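Local coordinates for angiopoietin-related protein 6 (Homo sapiens, PDB 6Y43), which probably acts as a secreted angiopoietin-like growth factor, with a fibrinogen-like globe that binds calcium and probably mediates recognition of partners outside the cell, at residues A[3-8]-A[16-21]; A[23-28]-A[34-39]. One frame throughout, in Å; residues are numbered along the deposited sequence.

Interaction 1. Residues A[3-8]-A[16-21]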
ATOM      1  N   THR A   3       8.011  30.070 -14.679  1.00 24.51           N
ATOM      2  CA  THR A   3       7.669  29.268 -13.521  1.00 23.53           C
ATOM      3  C   THR A   3       7.691  27.778 -13.870  1.00 22.89           C
ATOM      4  O   THR A   3       7.703  27.380 -15.037  1.00 20.44           O
ATOM      5  CB  THR A   3       6.301  29.706 -13.019  1.00 21.37           C
ATOM      6  OG1 THR A   3       5.367  29.655 -14.098  1.00 20.93           O
ATOM      7  CG2 THR A   3       6.359  31.168 -12.511  1.00 18.51           C
ATOM      8  N   LYS A   4       7.750  26.944 -12.842  1.00 23.08           N
ATOM      9  CA  LYS A   4       7.856  25.524 -13.133  1.00 22.21           C
ATOM     10  C   LYS A   4       6.540  25.007 -13.690  1.00 25.51           C
ATOM     11  O   LYS A   4       5.479  25.547 -13.381  1.00 22.10           O
ATOM     12  CB  LYS A   4       8.178  24.671 -11.922  1.00 27.32           C
ATOM     13  CG  LYS A   4       9.654  24.932 -11.316  1.00 28.14           C
ATOM     14  CD  LYS A   4       9.743  26.340 -10.836  1.00 31.42           C
ATOM     15  CE  LYS A   4       8.797  26.010  -9.812  1.00 33.75           C
ATOM     16  NZ  LYS A   4       8.010  27.319  -9.562  1.00 36.61           N
ATOM     17  N   PRO A   5       6.593  23.900 -14.432  1.00 23.30           N
ATOM     18  CA  PRO A   5       5.367  23.247 -14.917  1.00 29.93           C
ATOM     19  C   PRO A   5       4.504  22.798 -13.747  1.00 22.99           C
ATOM     20  O   PRO A   5       5.006  22.510 -12.659  1.00 20.22           O
ATOM     21  CB  PRO A   5       5.888  22.045 -15.716  1.00 27.00           C
ATOM     22  CG  PRO A   5       7.385  22.271 -15.874  1.00 27.83           C
ATOM     23  CD  PRO A   5       7.809  23.123 -14.731  1.00 30.26           C
ATOM     24  N   VAL A   6       3.195  22.743 -13.968  1.00 21.65           N
ATOM     25  CA  VAL A   6       2.262  22.504 -12.876  1.00 22.88           C
ATOM     26  C   VAL A   6       1.334  21.351 -13.244  1.00 17.89           C
ATOM     27  O   VAL A   6       1.290  20.892 -14.383  1.00 18.46           O
ATOM     28  CB  VAL A   6       1.443  23.758 -12.527  1.00 21.06           C
ATOM     29  CG1 VAL A   6       2.373  24.893 -12.139  1.00 21.04           C
ATOM     30  CG2 VAL A   6       0.578  24.132 -13.701  1.00 23.00           C
ATOM     31  N   GLY A   7       0.586  20.892 -12.244  1.00 16.56           N
ATOM     32  CA  GLY A   7      -0.288  19.749 -12.363  1.00 16.56           C
ATOM     33  C   GLY A   7      -1.653  20.189 -12.837  1.00 16.56           C
ATOM     34  O   GLY A   7      -1.836  21.349 -13.210  1.00 16.56           O
ATOM     35  N   PRO A   8      -2.653  19.293 -12.792  1.00 12.72           N
ATOM     36  CA  PRO A   8      -2.536  17.910 -12.274  1.00 12.38           C
ATOM     37  C   PRO A   8      -1.677  16.988 -13.117  1.00 14.17           C
ATOM     38  O   PRO A   8      -1.489  17.223 -14.308  1.00 14.26           O
ATOM     39  CB  PRO A   8      -3.986  17.397 -12.263  1.00 13.95           C
ATOM     40  CG  PRO A   8      -4.848  18.650 -12.294  1.00 18.64           C
ATOM     41  CD  PRO A   8      -4.067  19.649 -13.092  1.00 16.38           C
ATOM     42  N   ARG A  16       7.918  14.640 -10.670  1.00 17.14           N
ATOM     43  CA  ARG A  16       9.341  14.609 -10.354  1.00 16.62           C
ATOM     44  C   ARG A  16      10.182  15.012 -11.556  1.00 18.73           C
ATOM     45  O   ARG A  16      11.094  15.839 -11.440  1.00 23.03           O
ATOM     46  CB  ARG A  16       9.723  13.213  -9.873  1.00 16.74           C
ATOM     47  CG  ARG A  16      11.197  13.065  -9.587  1.00 22.53           C
ATOM     48  CD  ARG A  16      11.609  13.904  -8.387  1.00 22.95           C
ATOM     49  NE  ARG A  16      13.056  13.859  -8.204  1.00 27.99           N
ATOM     50  CZ  ARG A  16      13.916  14.596  -8.901  1.00 34.68           C
ATOM     51  NH1 ARG A  16      13.475  15.442  -9.827  1.00 32.47           N
ATOM     52  NH2 ARG A  16      15.219  14.478  -8.685  1.00 33.68           N
ATOM     53  N   GLN A  17       9.894  14.432 -12.718  1.00 21.94           N
ATOM     54  CA  GLN A  17      10.663  14.751 -13.914  1.00 24.96           C
ATOM     55  C   GLN A  17      10.508  16.212 -14.322  1.00 28.01           C
ATOM     56  O   GLN A  17      11.354  16.740 -15.055  1.00 26.02           O
ATOM     57  CB  GLN A  17      10.229  13.861 -15.074  1.00 26.47           C
ATOM     58  CG  GLN A  17      10.196  12.372 -14.807  1.00 32.63           C
ATOM     59  CD  GLN A  17       9.566  11.616 -15.971  1.00 31.95           C
ATOM     60  OE1 GLN A  17       9.306  12.200 -17.024  1.00 43.93           O
ATOM     61  NE2 GLN A  17       9.292  10.327 -15.778  1.00 37.72           N
ATOM     62  N   ALA A  18       9.435  16.871 -13.892  1.00 23.78           N
ATOM     63  CA  ALA A  18       9.258  18.291 -14.164  1.00 25.13           C
ATOM     64  C   ALA A  18      10.014  19.172 -13.178  1.00 28.01           C
ATOM     65  O   ALA A  18       9.942  20.402 -13.288  1.00 29.46           O
ATOM     66  CB  ALA A  18       7.763  18.649 -14.146  1.00 22.15           C
ATOM     67  N   GLY A  19      10.734  18.582 -12.226  1.00 25.56           N
ATOM     68  CA  GLY A  19      11.553  19.331 -11.305  1.00 21.96           C
ATOM     69  C   GLY A  19      10.962  19.552  -9.935  1.00 25.64           C
ATOM     70  O   GLY A  19      11.459  20.407  -9.199  1.00 23.92           O
ATOM     71  N   HIS A  20       9.901  18.836  -9.577  1.00 20.17           N
ATOM     72  CA  HIS A  20       9.325  18.945  -8.244  1.00 18.79           C
ATOM     73  C   HIS A  20       9.999  17.882  -7.398  1.00 20.75           C
ATOM     74  O   HIS A  20       9.716  16.685  -7.536  1.00 21.29           O
ATOM     75  CB  HIS A  20       7.808  18.824  -8.319  1.00 20.17           C
ATOM     76  CG  HIS A  20       7.197  19.899  -9.156  1.00 21.66           C
ATOM     77  ND1 HIS A  20       7.079  21.201  -8.716  1.00 26.56           N
ATOM     78  CD2 HIS A  20       6.738  19.888 -10.430  1.00 19.94           C
ATOM     79  CE1 HIS A  20       6.554  21.941  -9.676  1.00 23.58           C
ATOM     80  NE2 HIS A  20       6.336  21.168 -10.725  1.00 21.03           N
ATOM     81  N   GLU A  21      10.946  18.326  -6.567  1.00 19.05           N
ATOM     82  CA  GLU A  21      11.803  17.441  -5.790  1.00 18.96           C
ATOM     83  C   GLU A  21      11.348  17.276  -4.345  1.00 16.01           C
ATOM     84  O   GLU A  21      11.960  16.497  -3.605  1.00 15.32           O
ATOM     85  CB  GLU A  21      13.239  17.980  -5.788  1.00 23.01           C
ATOM     86  CG  GLU A  21      13.690  18.628  -7.077  1.00 33.19           C
ATOM     87  CD  GLU A  21      15.203  18.842  -7.116  1.00 41.52           C
ATOM     88  OE1 GLU A  21      15.841  18.426  -8.108  1.00 43.14           O
ATOM     89  OE2 GLU A  21      15.750  19.418  -6.145  1.00 43.25           O
TER
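His20 reaches from the end of the helical turn to the N-terminal arm and meets it with its imidazole. With CG anti to the carbonyl carbon (chi1 -61°), the side chain leaves beside its own backbone N; CB lies against Tyr26 of strand 24-30, and beyond CG the ring extends to residues 4 and 5. Along the ring, CD2 passes Pro5 O at 3.9 Å, while CE1 on the other flank of NE2 stands 3.4 Å from Pro5 O and 3.9 Å from Lys4 CB, the latter an oblique approach. Between them, at the tip, NE2 gives its hydrogen to Pro5 O over 2.7 Å. The N-H...O angle is 156° and the carbonyl oxygen lies almost in the ring plane, which probably helps fix the rotation of the imidazole. Since NE2 is the donor, a proton must sit on that nitrogen.

What helps place His20 here is the Schellman motif that ends helix 12-17. Gly19 takes a positive phi of 101°, where a CB would press on the preceding carbonyl, and its N bonds to Arg16 O at 2.9 Å, one of two bonds back into the last turn. Ala18, just before Gly19, sets its small methyl against the proline: its CB is 4.0 Å from Pro5 CG, and Pro5 CD rests 3.7 Å from Ala18 O. A leucine in place of His20 would probably leave Pro5 O without this donor and the arm freer to move. Trp9, which lies between the two segments, meets the His20 ring and also touches Ala18.

Interaction 2. Residues A[23-28]-A[34-39]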
ATOM      1  N   SER A  23       8.821  16.131  -1.376  1.00 10.95           N
ATOM      2  CA  SER A  23       7.688  15.281  -1.068  1.00 10.72           C
ATOM      3  C   SER A  23       6.546  16.113  -0.496  1.00  9.10           C
ATOM      4  O   SER A  23       6.748  17.175   0.092  1.00 10.42           O
ATOM      5  CB  SER A  23       8.127  14.185  -0.100  1.00 12.12           C
ATOM      6  OG  SER A  23       9.182  13.435  -0.695  1.00 10.40           O
ATOM      7  N   GLY A  24       5.337  15.633  -0.712  1.00  9.50           N
ATOM      8  CA  GLY A  24       4.151  16.304  -0.229  1.00  8.11           C
ATOM      9  C   GLY A  24       2.950  15.838  -1.022  1.00  7.08           C
ATOM     10  O   GLY A  24       2.995  14.820  -1.702  1.00  9.06           O
ATOM     11  N   VAL A  25       1.868  16.610  -0.908  1.00  6.41           N
ATOM     12  CA  VAL A  25       0.606  16.269  -1.562  1.00  7.27           C
ATOM     13  C   VAL A  25       0.576  16.838  -2.978  1.00  9.05           C
ATOM     14  O   VAL A  25       0.817  18.044  -3.195  1.00  9.75           O
ATOM     15  CB  VAL A  25      -0.592  16.761  -0.731  1.00  8.06           C
ATOM     16  CG1 VAL A  25      -1.916  16.375  -1.410  1.00  6.95           C
ATOM     17  CG2 VAL A  25      -0.538  16.208   0.652  1.00  8.29           C
ATOM     18  N   TYR A  26       0.299  15.966  -3.950  1.00  8.19           N
ATOM     19  CA  TYR A  26       0.173  16.331  -5.350  1.00  8.42           C
ATOM     20  C   TYR A  26      -1.189  15.901  -5.869  1.00  9.48           C
ATOM     21  O   TYR A  26      -1.804  14.965  -5.350  1.00 10.74           O
ATOM     22  CB  TYR A  26       1.258  15.679  -6.216  1.00  9.76           C
ATOM     23  CG  TYR A  26       2.661  16.173  -5.997  1.00 10.58           C
ATOM     24  CD1 TYR A  26       3.334  15.944  -4.804  1.00  8.66           C
ATOM     25  CD2 TYR A  26       3.341  16.846  -7.000  1.00 11.64           C
ATOM     26  CE1 TYR A  26       4.635  16.389  -4.618  1.00  8.95           C
ATOM     27  CE2 TYR A  26       4.645  17.294  -6.806  1.00 12.09           C
ATOM     28  CZ  TYR A  26       5.278  17.066  -5.621  1.00 10.56           C
ATOM     29  OH  TYR A  26       6.575  17.506  -5.447  1.00 13.31           O
ATOM     30  N   GLU A  27      -1.646  16.592  -6.910  1.00  9.97           N
ATOM     31  CA  GLU A  27      -2.890  16.272  -7.599  1.00 10.43           C
ATOM     32  C   GLU A  27      -2.597  15.361  -8.788  1.00 11.34           C
ATOM     33  O   GLU A  27      -1.844  15.744  -9.693  1.00 11.44           O
ATOM     34  CB  GLU A  27      -3.575  17.538  -8.098  1.00 13.84           C
ATOM     35  CG  GLU A  27      -4.181  18.425  -7.054  1.00 15.76           C
ATOM     36  CD  GLU A  27      -4.763  19.653  -7.732  1.00 20.84           C
ATOM     37  OE1 GLU A  27      -3.989  20.359  -8.420  1.00 18.04           O
ATOM     38  OE2 GLU A  27      -5.996  19.856  -7.667  1.00 24.68           O
ATOM     39  N   LEU A  28      -3.210  14.178  -8.794  1.00 11.68           N
ATOM     40  CA  LEU A  28      -3.115  13.240  -9.904  1.00 12.40           C
ATOM     41  C   LEU A  28      -4.451  13.111 -10.619  1.00 11.39           C
ATOM     42  O   LEU A  28      -5.496  13.050  -9.979  1.00 13.98           O
ATOM     43  CB  LEU A  28      -2.690  11.860  -9.412  1.00 15.37           C
ATOM     44  CG  LEU A  28      -1.407  11.707  -8.622  1.00 15.73           C
ATOM     45  CD1 LEU A  28      -1.076  10.204  -8.582  1.00 16.94           C
ATOM     46  CD2 LEU A  28      -0.304  12.531  -9.256  1.00 17.61           C
ATOM     47  N   VAL A  34      -9.618  13.934 -10.536  1.00 11.63           N
ATOM     48  CA  VAL A  34      -8.379  14.395  -9.916  1.00 11.24           C
ATOM     49  C   VAL A  34      -8.432  14.055  -8.436  1.00 15.76           C
ATOM     50  O   VAL A  34      -9.402  14.386  -7.738  1.00 14.52           O
ATOM     51  CB  VAL A  34      -8.165  15.908 -10.125  1.00 11.24           C
ATOM     52  CG1 VAL A  34      -6.996  16.423  -9.280  1.00 14.05           C
ATOM     53  CG2 VAL A  34      -7.921  16.197 -11.578  1.00 12.75           C
ATOM     54  N   VAL A  35      -7.373  13.416  -7.955  1.00 12.41           N
ATOM     55  CA  VAL A  35      -7.279  12.939  -6.583  1.00 12.28           C
ATOM     56  C   VAL A  35      -5.963  13.436  -6.006  1.00 12.47           C
ATOM     57  O   VAL A  35      -4.943  13.449  -6.702  1.00 14.25           O
ATOM     58  CB  VAL A  35      -7.337  11.393  -6.528  1.00 15.76           C
ATOM     59  CG1 VAL A  35      -7.226  10.889  -5.117  1.00 20.59           C
ATOM     60  CG2 VAL A  35      -8.605  10.896  -7.183  1.00 20.45           C
ATOM     61  N   SER A  36      -5.976  13.832  -4.740  1.00 13.69           N
ATOM     62  CA  SER A  36      -4.747  14.221  -4.048  1.00 13.70           C
ATOM     63  C   SER A  36      -4.059  12.997  -3.452  1.00 11.86           C
ATOM     64  O   SER A  36      -4.696  12.176  -2.789  1.00 13.30           O
ATOM     65  CB  SER A  36      -5.019  15.245  -2.947  1.00 12.78           C
ATOM     66  OG  SER A  36      -5.346  16.519  -3.494  1.00 16.65           O
ATOM     67  N   VAL A  37      -2.744  12.906  -3.655  1.00 10.04           N
ATOM     68  CA  VAL A  37      -1.942  11.802  -3.151  1.00  9.28           C
ATOM     69  C   VAL A  37      -0.675  12.393  -2.568  1.00  9.70           C
ATOM     70  O   VAL A  37      -0.273  13.500  -2.922  1.00  9.60           O
ATOM     71  CB  VAL A  37      -1.567  10.784  -4.250  1.00 12.53           C
ATOM     72  CG1 VAL A  37      -2.767  10.439  -5.053  1.00 15.50           C
ATOM     73  CG2 VAL A  37      -0.452  11.370  -5.124  1.00 11.43           C
ATOM     74  N   TRP A  38      -0.021  11.633  -1.686  1.00  7.85           N
ATOM     75  CA  TRP A  38       1.341  11.956  -1.273  1.00  8.45           C
ATOM     76  C   TRP A  38       2.334  11.361  -2.270  1.00  9.42           C
ATOM     77  O   TRP A  38       2.233  10.175  -2.620  1.00  8.72           O
ATOM     78  CB  TRP A  38       1.633  11.421   0.129  1.00  9.00           C
ATOM     79  CG  TRP A  38       2.918  11.930   0.706  1.00  8.49           C
ATOM     80  CD1 TRP A  38       4.184  11.418   0.508  1.00  9.60           C
ATOM     81  CD2 TRP A  38       3.078  13.064   1.563  1.00  9.25           C
ATOM     82  NE1 TRP A  38       5.103  12.164   1.202  1.00 11.66           N
ATOM     83  CE2 TRP A  38       4.457  13.168   1.870  1.00 13.15           C
ATOM     84  CE3 TRP A  38       2.188  13.982   2.126  1.00  9.54           C
ATOM     85  CZ2 TRP A  38       4.971  14.183   2.685  1.00 11.23           C
ATOM     86  CZ3 TRP A  38       2.705  14.985   2.950  1.00 11.54           C
ATOM     87  CH2 TRP A  38       4.074  15.070   3.217  1.00  9.96           C
ATOM     88  N   CYS A  39       3.281  12.181  -2.724  1.00  8.73           N
ATOM     89  CA  CYS A  39       4.386  11.759  -3.578  1.00  8.87           C
ATOM     90  C   CYS A  39       5.664  11.762  -2.758  1.00 11.65           C
ATOM     91  O   CYS A  39       6.004  12.787  -2.150  1.00 10.10           O
ATOM     92  CB  CYS A  39       4.605  12.708  -4.764  1.00 10.94           C
ATOM     93  SG  CYS A  39       3.332  12.866  -5.991  1.00 11.17           S
TER
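Tyr26 N gives the shortest backbone bond of this hairpin, 2.7 Å to Val37 O. Val37 N returns a bond to Tyr26 O, and the same reciprocal pairing joins Leu28 with Val35 and Gly24 with Cys39, where the link from Gly24 N to Cys39 O is stretched to 3.3 Å. Val25 with Trp38 and Glu27 with Ser36 are the non-hydrogen-bonded pairs between them.

Glycine suits position 24 because of its backbone angles, at which a CB would be jammed against the carbonyl O of Ser23. The Trp38 indole lies flat against this residue: Gly24 CA stands 3.5 Å from the centroid of the six-membered ring, 4° off the normal, a CH-pi contact. The torsion that turns CG away from the backbone N (chi1 -170°) swings the indole there, and Val25 CG2 touches its CE3 at 3.8 Å. On the face with Tyr26 and Leu28, Cys39 SG comes obliquely to the tyrosine ring, 3.8 Å from its centroid. Leu28 and Val37, both buried, pack together there, Leu28 CG meeting Val37 CG2 at 3.6 Å as the branched side chains cross at about a right angle.

The Cys39 sulfur is disulfide-bonded to Cys12, tying the hairpin to helix 12-17, whose Ala15 touches Tyr26. Strand 33-40 is flanked by strand 48-54: Thr49 packs on Leu28 and Val37, Val50 pairs with Trp38 through the backbone, and Arg53 makes a cation-pi contact with the indole.

Overall arrangement
Interactions 1 and 2 follow one another along the chain, with helix 12-17 leading into strand 24-30, and their centres lie 12 Å apart on the same side of the domain. They touch directly: His20 CB packs 3.4 Å from Tyr26 OH, so the histidine that holds the arm also lies on the hairpin's tyrosine, whose hydroxyl is hydrogen-bonded to Gln22 O, in the link between the two contacts. Further down the arm, Pro8 CB approaches Glu27 O at 3.7 Å and Pro8 CG lies 4.0 Å from Val34 CG2. The calcium site, formed by Asp154, Asp156, Tyr158 and Gly160, includes no residue of either contact.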